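Local structure of replication protein A (3E0E) at residues Ser6-Asn11 against Gly74-Gly79; Thr54-Leu59 against Glu84-Asn89; Gly14-Glu19 against Leu42-Asp47. The protein is part of an archaeal replication protein A, this piece being one OB-fold domain, and probably binds DNA. One frame throughout, in Å; residues are numbered along the deposited sequence.

Interaction 1: residues Ser6-Asn11 against Gly74-Gly79; sequences SELMPN and GYVKQG
Asn-11 and Tyr-75 lie side by side, their side chains pointing the same way. The amide plane is turned 58° from the ring plane. The tyrosine tip lies beside the asparagine: Tyr-75 OH is 2.8 Å from Asn-11 OD1 and 3.3 Å from Asn-11 CB. The ring itself approaches the backbone obliquely, with Tyr-75 CZ 3.4 Å from Asn-11 CA. Next to this pair, the backbone N of Asn-11 donates a hydrogen bond of 2.7 Å to Val-76 O. That bond is bent, with 138° at the hydrogen.

These contacts hold the loop that leads into the first long strand of the OB-fold barrel, strand 12-29, against strand 69-78. The two strands are neighbours in the sheet. Backbone bonds of Val-76 with Leu-12 and of Gly-74 with Gly-14 carry the pairing onward.

Val-76 meets the loop with both branches. Its CG1 is anti to the backbone N (chi1 -179°) and lies 3.3 Å from the carbonyl O of the selenomethionine Met-9. Val-76 CB is equally near that oxygen. The other branch, CG2, is beside the backbone N and reaches Leu-8 CD2 at 4.0 Å. There the two side chains cross at about a right angle. An alanine at Val-76 would keep the CB contact with Met-9 O but lose both branches, and would probably open a gap beside Leu-8 CD2 and leave the leucine freer to shift. Leu-8 is buried and also packs on Ile-16 of strand 12-29. Asn-11 and Tyr-75 are exposed.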
# COMPACT_ATOMS: atom_id res chain seq x y z
N SER A 6 9.93 -5.80 6.81
CA SER A 6 10.83 -5.62 7.94
C SER A 6 12.10 -4.86 7.57
O SER A 6 12.80 -4.35 8.44
CB SER A 6 11.21 -6.97 8.54
OG SER A 6 11.93 -7.76 7.60
N GLU A 7 12.39 -4.77 6.27
CA GLU A 7 13.59 -4.09 5.81
C GLU A 7 13.36 -2.62 5.50
O GLU A 7 14.31 -1.86 5.30
CB GLU A 7 14.14 -4.79 4.56
CG GLU A 7 14.37 -6.28 4.75
CD GLU A 7 14.87 -6.96 3.49
OE1 GLU A 7 14.23 -6.80 2.43
OE2 GLU A 7 15.91 -7.65 3.56
N LEU A 8 12.10 -2.21 5.47
CA LEU A 8 11.77 -0.82 5.18
C LEU A 8 12.31 0.16 6.21
O LEU A 8 12.39 -0.15 7.40
CB LEU A 8 10.26 -0.65 5.05
CG LEU A 8 9.60 -1.47 3.94
CD1 LEU A 8 8.09 -1.26 3.99
CD2 LEU A 8 10.16 -1.05 2.58
N MSE A 9 12.69 1.35 5.74
CA MSE A 9 13.22 2.41 6.59
C MSE A 9 12.56 3.72 6.17
O MSE A 9 12.09 3.85 5.04
CB MSE A 9 14.73 2.55 6.43
CG MSE A 9 15.54 1.30 6.69
SE MSE A 9 17.31 1.63 6.53
CE MSE A 9 17.77 1.77 8.26
N PRO A 10 12.51 4.71 7.07
CA PRO A 10 11.90 6.00 6.75
C PRO A 10 12.70 6.70 5.64
O PRO A 10 13.91 6.54 5.55
CB PRO A 10 11.99 6.76 8.07
CG PRO A 10 11.94 5.67 9.10
CD PRO A 10 12.86 4.64 8.50
N ASN A 11 12.00 7.47 4.81
CA ASN A 11 12.63 8.20 3.71
C ASN A 11 13.22 7.26 2.66
O ASN A 11 14.11 7.64 1.89
CB ASN A 11 13.71 9.14 4.25
CG ASN A 11 13.17 10.13 5.26
OD1 ASN A 11 12.27 10.92 4.95
ND2 ASN A 11 13.71 10.11 6.47
N GLY A 74 6.51 2.63 -3.48
CA GLY A 74 6.23 3.92 -2.89
C GLY A 74 7.31 4.44 -1.97
O GLY A 74 8.41 3.89 -1.91
N TYR A 75 6.97 5.49 -1.24
CA TYR A 75 7.87 6.16 -0.32
C TYR A 75 7.47 5.83 1.11
O TYR A 75 6.30 5.95 1.47
CB TYR A 75 7.79 7.67 -0.53
CG TYR A 75 8.82 8.47 0.21
CD1 TYR A 75 10.13 8.55 -0.24
CD2 TYR A 75 8.48 9.17 1.37
CE1 TYR A 75 11.08 9.30 0.44
CE2 TYR A 75 9.42 9.92 2.06
CZ TYR A 75 10.72 9.98 1.58
OH TYR A 75 11.66 10.74 2.25
N VAL A 76 8.43 5.42 1.92
CA VAL A 76 8.18 5.04 3.31
C VAL A 76 8.40 6.23 4.23
O VAL A 76 9.42 6.91 4.13
CB VAL A 76 9.11 3.89 3.73
CG1 VAL A 76 8.83 3.47 5.16
CG2 VAL A 76 8.93 2.72 2.77
N LYS A 77 7.44 6.49 5.11
CA LYS A 77 7.54 7.59 6.05
C LYS A 77 6.90 7.20 7.37
O LYS A 77 6.21 6.19 7.46
CB LYS A 77 6.85 8.82 5.48
N GLN A 78 7.13 8.01 8.40
CA GLN A 78 6.56 7.75 9.71
C GLN A 78 5.18 8.40 9.77
O GLN A 78 5.01 9.56 9.40
CB GLN A 78 7.47 8.32 10.80
N GLY A 79 4.19 7.64 10.23
CA GLY A 79 2.84 8.16 10.33
C GLY A 79 2.25 8.01 11.72
O GLY A 79 2.99 7.95 12.70

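Interaction 2: residues Thr54-Leu59 against Glu84-Asn89; sequences TLWNEL and EISVDN
Thr-54 is gripped through its backbone by two bonds of 3.0 Å: Thr-54 N donates to Ile-85 O, and Val-87 N donates to Thr-54 O. Thr-54 thus bonds to the residues on either side of Ser-86, its parallel bridge partner. One water then joins the strands. It donates to Val-87 O at 2.6 Å and accepts from Trp-56 N at 2.7 Å.

This is the pairing of the third and fifth barrel strands, 49-56 and 83-87. In an OB-fold these strands run parallel and close the barrel. The axes of the short strand segments are 23° apart in direction, and water 1 lies just past the last direct bond.

The side chains differ on the two faces. Thr-54 and Ser-86 share one face, where Thr-54 OG1 packs 3.4 Å from Ser-86 CA. Trp-56 brings its indole edge to the same serine. Its NE1 makes a weak bond of 3.2 Å to Ser-86 OG, which lies near the ring plane; the angle at the hydrogen is only 126°. The serine OG, anti to its backbone N (chi1 -172°), is turned to the indole edge.

Leu-55 and Val-87 lie side by side in the interior, pointing the same way, with Leu-55 CD2 3.8 Å from Val-87 CG1. Leu-59, on the short 3-10 turn, brings its CD1 to Asp-88 O at 3.6 Å. Asp-88 and Asn-89 form a classic beta bulge opposite Ser-73.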
# COMPACT_ATOMS: atom_id res chain seq x y z
N THR A 54 -0.97 3.88 1.70
CA THR A 54 -1.93 4.92 1.36
C THR A 54 -2.02 5.17 -0.15
O THR A 54 -1.04 5.53 -0.80
CB THR A 54 -1.62 6.25 2.09
OG1 THR A 54 -0.29 6.67 1.78
CG2 THR A 54 -1.76 6.07 3.59
N LEU A 55 -3.21 4.93 -0.69
CA LEU A 55 -3.50 5.13 -2.10
C LEU A 55 -4.11 6.52 -2.22
O LEU A 55 -5.12 6.80 -1.58
CB LEU A 55 -4.50 4.08 -2.59
CG LEU A 55 -4.07 2.61 -2.58
CD1 LEU A 55 -5.27 1.73 -2.84
CD2 LEU A 55 -2.98 2.38 -3.62
N TRP A 56 -3.49 7.38 -3.01
CA TRP A 56 -3.98 8.74 -3.15
C TRP A 56 -4.63 9.05 -4.49
O TRP A 56 -4.27 8.48 -5.52
CB TRP A 56 -2.85 9.75 -2.92
CG TRP A 56 -2.20 9.62 -1.59
CD1 TRP A 56 -1.04 8.95 -1.30
CD2 TRP A 56 -2.65 10.17 -0.35
NE1 TRP A 56 -0.75 9.05 0.03
CE2 TRP A 56 -1.73 9.79 0.65
CE3 TRP A 56 -3.76 10.94 0.02
CZ2 TRP A 56 -1.87 10.16 1.99
CZ3 TRP A 56 -3.91 11.32 1.35
CH2 TRP A 56 -2.96 10.92 2.32
N ASN A 57 -5.59 9.97 -4.44
CA ASN A 57 -6.30 10.43 -5.61
C ASN A 57 -6.80 9.30 -6.51
O ASN A 57 -7.57 8.45 -6.06
CB ASN A 57 -5.42 11.42 -6.36
CG ASN A 57 -4.83 12.48 -5.43
OD1 ASN A 57 -5.52 12.99 -4.54
ND2 ASN A 57 -3.56 12.82 -5.63
N GLU A 58 -6.39 9.25 -7.78
CA GLU A 58 -6.87 8.19 -8.66
C GLU A 58 -6.57 6.77 -8.19
O GLU A 58 -7.37 5.86 -8.41
CB GLU A 58 -6.34 8.37 -10.09
CG GLU A 58 -4.84 8.40 -10.20
CD GLU A 58 -4.31 9.80 -10.37
OE1 GLU A 58 -3.69 10.08 -11.42
OE2 GLU A 58 -4.51 10.63 -9.46
N LEU A 59 -5.43 6.55 -7.55
CA LEU A 59 -5.13 5.21 -7.09
C LEU A 59 -6.08 4.77 -5.98
O LEU A 59 -6.13 3.59 -5.63
CB LEU A 59 -3.68 5.11 -6.61
CG LEU A 59 -2.64 5.16 -7.74
CD1 LEU A 59 -1.26 4.96 -7.16
CD2 LEU A 59 -2.95 4.08 -8.77
N GLU A 84 4.64 3.92 7.27
CA GLU A 84 3.58 3.79 6.29
C GLU A 84 4.22 3.97 4.93
O GLU A 84 5.27 4.59 4.81
CB GLU A 84 2.51 4.87 6.47
CG GLU A 84 1.98 5.03 7.88
CD GLU A 84 0.83 6.01 7.95
OE1 GLU A 84 0.84 6.99 7.17
OE2 GLU A 84 -0.09 5.81 8.78
N ILE A 85 3.60 3.42 3.90
CA ILE A 85 4.14 3.57 2.57
C ILE A 85 3.15 4.34 1.71
O ILE A 85 1.99 3.93 1.54
CB ILE A 85 4.47 2.20 1.94
CG1 ILE A 85 5.02 2.39 0.53
CG2 ILE A 85 3.23 1.30 1.94
CD1 ILE A 85 5.71 1.16 -0.03
N SER A 86 3.59 5.49 1.20
CA SER A 86 2.77 6.33 0.33
C SER A 86 2.94 5.69 -1.03
O SER A 86 4.04 5.68 -1.59
CB SER A 86 3.27 7.77 0.33
OG SER A 86 2.37 8.61 -0.36
N VAL A 87 1.85 5.14 -1.56
CA VAL A 87 1.90 4.43 -2.83
C VAL A 87 2.05 5.29 -4.08
O VAL A 87 1.26 6.21 -4.31
CB VAL A 87 0.66 3.53 -3.00
CG1 VAL A 87 0.80 2.68 -4.25
CG2 VAL A 87 0.50 2.65 -1.77
N ASP A 88 3.07 4.96 -4.87
CA ASP A 88 3.34 5.63 -6.14
C ASP A 88 2.73 4.78 -7.24
O ASP A 88 2.18 5.29 -8.21
CB ASP A 88 4.85 5.74 -6.38
CG ASP A 88 5.51 6.75 -5.46
OD1 ASP A 88 6.74 6.64 -5.25
OD2 ASP A 88 4.82 7.66 -4.97
N ASN A 89 2.82 3.46 -7.08
CA ASN A 89 2.29 2.54 -8.06
C ASN A 89 1.88 1.23 -7.40
O ASN A 89 2.48 0.80 -6.42
CB ASN A 89 3.33 2.26 -9.15
CG ASN A 89 2.81 1.35 -10.24
OD1 ASN A 89 3.18 0.17 -10.32
ND2 ASN A 89 1.94 1.88 -11.08
O HOH W 1 -1.23 7.00 -4.43

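Interaction 3: residues Gly14-Glu19 against Leu42-Asp47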
# COMPACT_ATOMS: atom_id res chain seq x y z
N GLY A 14 10.85 2.19 -2.27
CA GLY A 14 11.06 0.85 -2.77
C GLY A 14 9.77 0.15 -3.11
O GLY A 14 8.69 0.75 -3.13
N THR A 15 9.88 -1.15 -3.35
CA THR A 15 8.73 -1.96 -3.71
C THR A 15 8.64 -3.17 -2.79
O THR A 15 9.66 -3.74 -2.41
CB THR A 15 8.87 -2.47 -5.16
OG1 THR A 15 9.04 -1.36 -6.05
CG2 THR A 15 7.63 -3.25 -5.58
N ILE A 16 7.42 -3.53 -2.42
CA ILE A 16 7.19 -4.70 -1.58
C ILE A 16 6.08 -5.51 -2.24
O ILE A 16 5.22 -4.94 -2.91
CB ILE A 16 6.73 -4.35 -0.14
CG1 ILE A 16 5.44 -3.52 -0.18
CG2 ILE A 16 7.85 -3.63 0.60
CD1 ILE A 16 4.81 -3.31 1.18
N ASN A 17 6.13 -6.83 -2.08
CA ASN A 17 5.10 -7.70 -2.62
C ASN A 17 4.39 -8.17 -1.37
O ASN A 17 4.95 -8.95 -0.59
CB ASN A 17 5.72 -8.89 -3.37
CG ASN A 17 6.56 -8.45 -4.54
OD1 ASN A 17 6.36 -7.36 -5.09
ND2 ASN A 17 7.51 -9.29 -4.95
N ALA A 18 3.17 -7.70 -1.17
CA ALA A 18 2.45 -8.03 0.04
C ALA A 18 0.97 -8.31 -0.11
O ALA A 18 0.33 -7.87 -1.05
CB ALA A 18 2.65 -6.90 1.05
N GLU A 19 0.45 -9.05 0.86
CA GLU A 19 -0.96 -9.41 0.92
C GLU A 19 -1.78 -8.25 1.47
O GLU A 19 -1.39 -7.61 2.45
CB GLU A 19 -1.13 -10.63 1.83
CG GLU A 19 -2.56 -10.89 2.27
CD GLU A 19 -2.66 -11.94 3.36
OE1 GLU A 19 -3.78 -12.17 3.85
OE2 GLU A 19 -1.62 -12.53 3.72
N LEU A 42 -4.78 0.88 3.01
CA LEU A 42 -4.67 -0.57 2.93
C LEU A 42 -3.78 -1.04 4.06
O LEU A 42 -2.90 -0.30 4.50
CB LEU A 42 -4.00 -1.00 1.62
CG LEU A 42 -4.61 -0.58 0.28
CD1 LEU A 42 -3.80 -1.18 -0.87
CD2 LEU A 42 -6.05 -1.04 0.22
N PHE A 43 -4.02 -2.24 4.55
CA PHE A 43 -3.13 -2.79 5.56
C PHE A 43 -2.47 -3.93 4.81
O PHE A 43 -3.14 -4.86 4.35
CB PHE A 43 -3.87 -3.29 6.79
CG PHE A 43 -2.97 -3.49 7.97
CD1 PHE A 43 -2.71 -4.76 8.46
CD2 PHE A 43 -2.34 -2.40 8.57
CE1 PHE A 43 -1.83 -4.95 9.52
CE2 PHE A 43 -1.46 -2.58 9.63
CZ PHE A 43 -1.20 -3.86 10.11
N LEU A 44 -1.16 -3.85 4.68
CA LEU A 44 -0.38 -4.83 3.93
C LEU A 44 0.47 -5.70 4.83
O LEU A 44 0.95 -5.25 5.87
CB LEU A 44 0.52 -4.08 2.95
CG LEU A 44 -0.24 -3.15 2.00
CD1 LEU A 44 0.73 -2.20 1.34
CD2 LEU A 44 -0.99 -3.97 0.96
N LYS A 45 0.67 -6.95 4.43
CA LYS A 45 1.46 -7.87 5.23
C LYS A 45 2.23 -8.87 4.38
O LYS A 45 1.77 -9.28 3.32
CB LYS A 45 0.55 -8.65 6.18
CG LYS A 45 1.28 -9.69 7.03
CD LYS A 45 0.34 -10.56 7.86
CE LYS A 45 -0.45 -11.53 7.00
NZ LYS A 45 -1.18 -12.54 7.82
N ASP A 46 3.43 -9.23 4.84
CA ASP A 46 4.21 -10.27 4.17
C ASP A 46 4.71 -11.17 5.29
O ASP A 46 4.24 -11.05 6.42
CB ASP A 46 5.35 -9.71 3.30
CG ASP A 46 6.41 -8.94 4.07
OD1 ASP A 46 6.51 -9.04 5.31
OD2 ASP A 46 7.18 -8.23 3.39
N ASP A 47 5.65 -12.07 5.00
CA ASP A 47 6.13 -12.98 6.04
C ASP A 47 7.04 -12.36 7.08
O ASP A 47 7.50 -13.06 7.99
CB ASP A 47 6.82 -14.20 5.41
CG ASP A 47 8.00 -13.83 4.54
OD1 ASP A 47 8.70 -14.75 4.06
OD2 ASP A 47 8.24 -12.62 4.33
O HOH W 2 1.32 -12.44 3.81
O HOH W 3 -2.62 -14.21 6.07
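Glu-19 and Lys-45 form a hydrogen-bonded antiparallel pair in the hairpin of strands 12-29 and 37-46, the first two strands of the OB-fold barrel. Glu-19 N donates to Lys-45 O at 2.8 Å, and Lys-45 N donates back to Glu-19 O at 2.9 Å. The short strand segments cross at 105°, and their one bridge lies at the end of 14-19. The residues just before it belong to another pairing: Ile-16 and Ala-18 bond through their backbones to Val-72 and Ala-70 of strand 69-78. The long first strand changes partners here, as it does in OB-folds.

The glutamate side chain can be followed outward. Its CB lies 3.5 Å from Lys-45 O. CG stands anti to the backbone N (chi1 165°), and the chain beyond is extended. It runs beside the lysine chain, both pointing the same way. At the tip, Glu-19 OE2 touches Lys-45 CE at 3.6 Å. Lys-45 NZ is 4.1 Å from Glu-19 OE2, too far for a salt bridge, though the opposite charges would probably still attract. Water links them: water 3 donates to Glu-19 OE2 and accepts from Lys-45 NZ. Water 2 also donates to Glu-19 OE2, and makes a weak bond to Lys-45 O.

The other face is apolar and buried. Ala-18 CB packs 4.0 Å from Leu-44 CB, and Ile-16 CD1 meets Leu-44 CD1 at 4.2 Å. Leu-44 also packs on Val-72. Asp-46 turns its carboxylate to other partners, with OD1 bonded to Thr-48 and OD2 to Ile-5 N. On the leucine backbone, Leu-44 CA makes a CA-H...O contact of 3.3 Å to Glu-19 O.

In the fold
All three interactions reach the same curled sheet of the barrel. Interaction 1 is the most peripheral, about 11 Å between its centre and that of the chain, and fastens an entry loop rather than a strand pair. Interactions 2 and 3 are nearer the centre, on opposite sides of it, and pair strands directly, one parallel and one antiparallel. Each has a buried apolar side and a more polar face, with an indole N-H and hydroxyls in interaction 2 and charges with waters in interaction 3. Leu-55 and Leu-42 join these two in the core. Tyr-75 O to Ser-86 N links interactions 1 and 2; Leu-8 on Ile-16 links interactions 1 and 3.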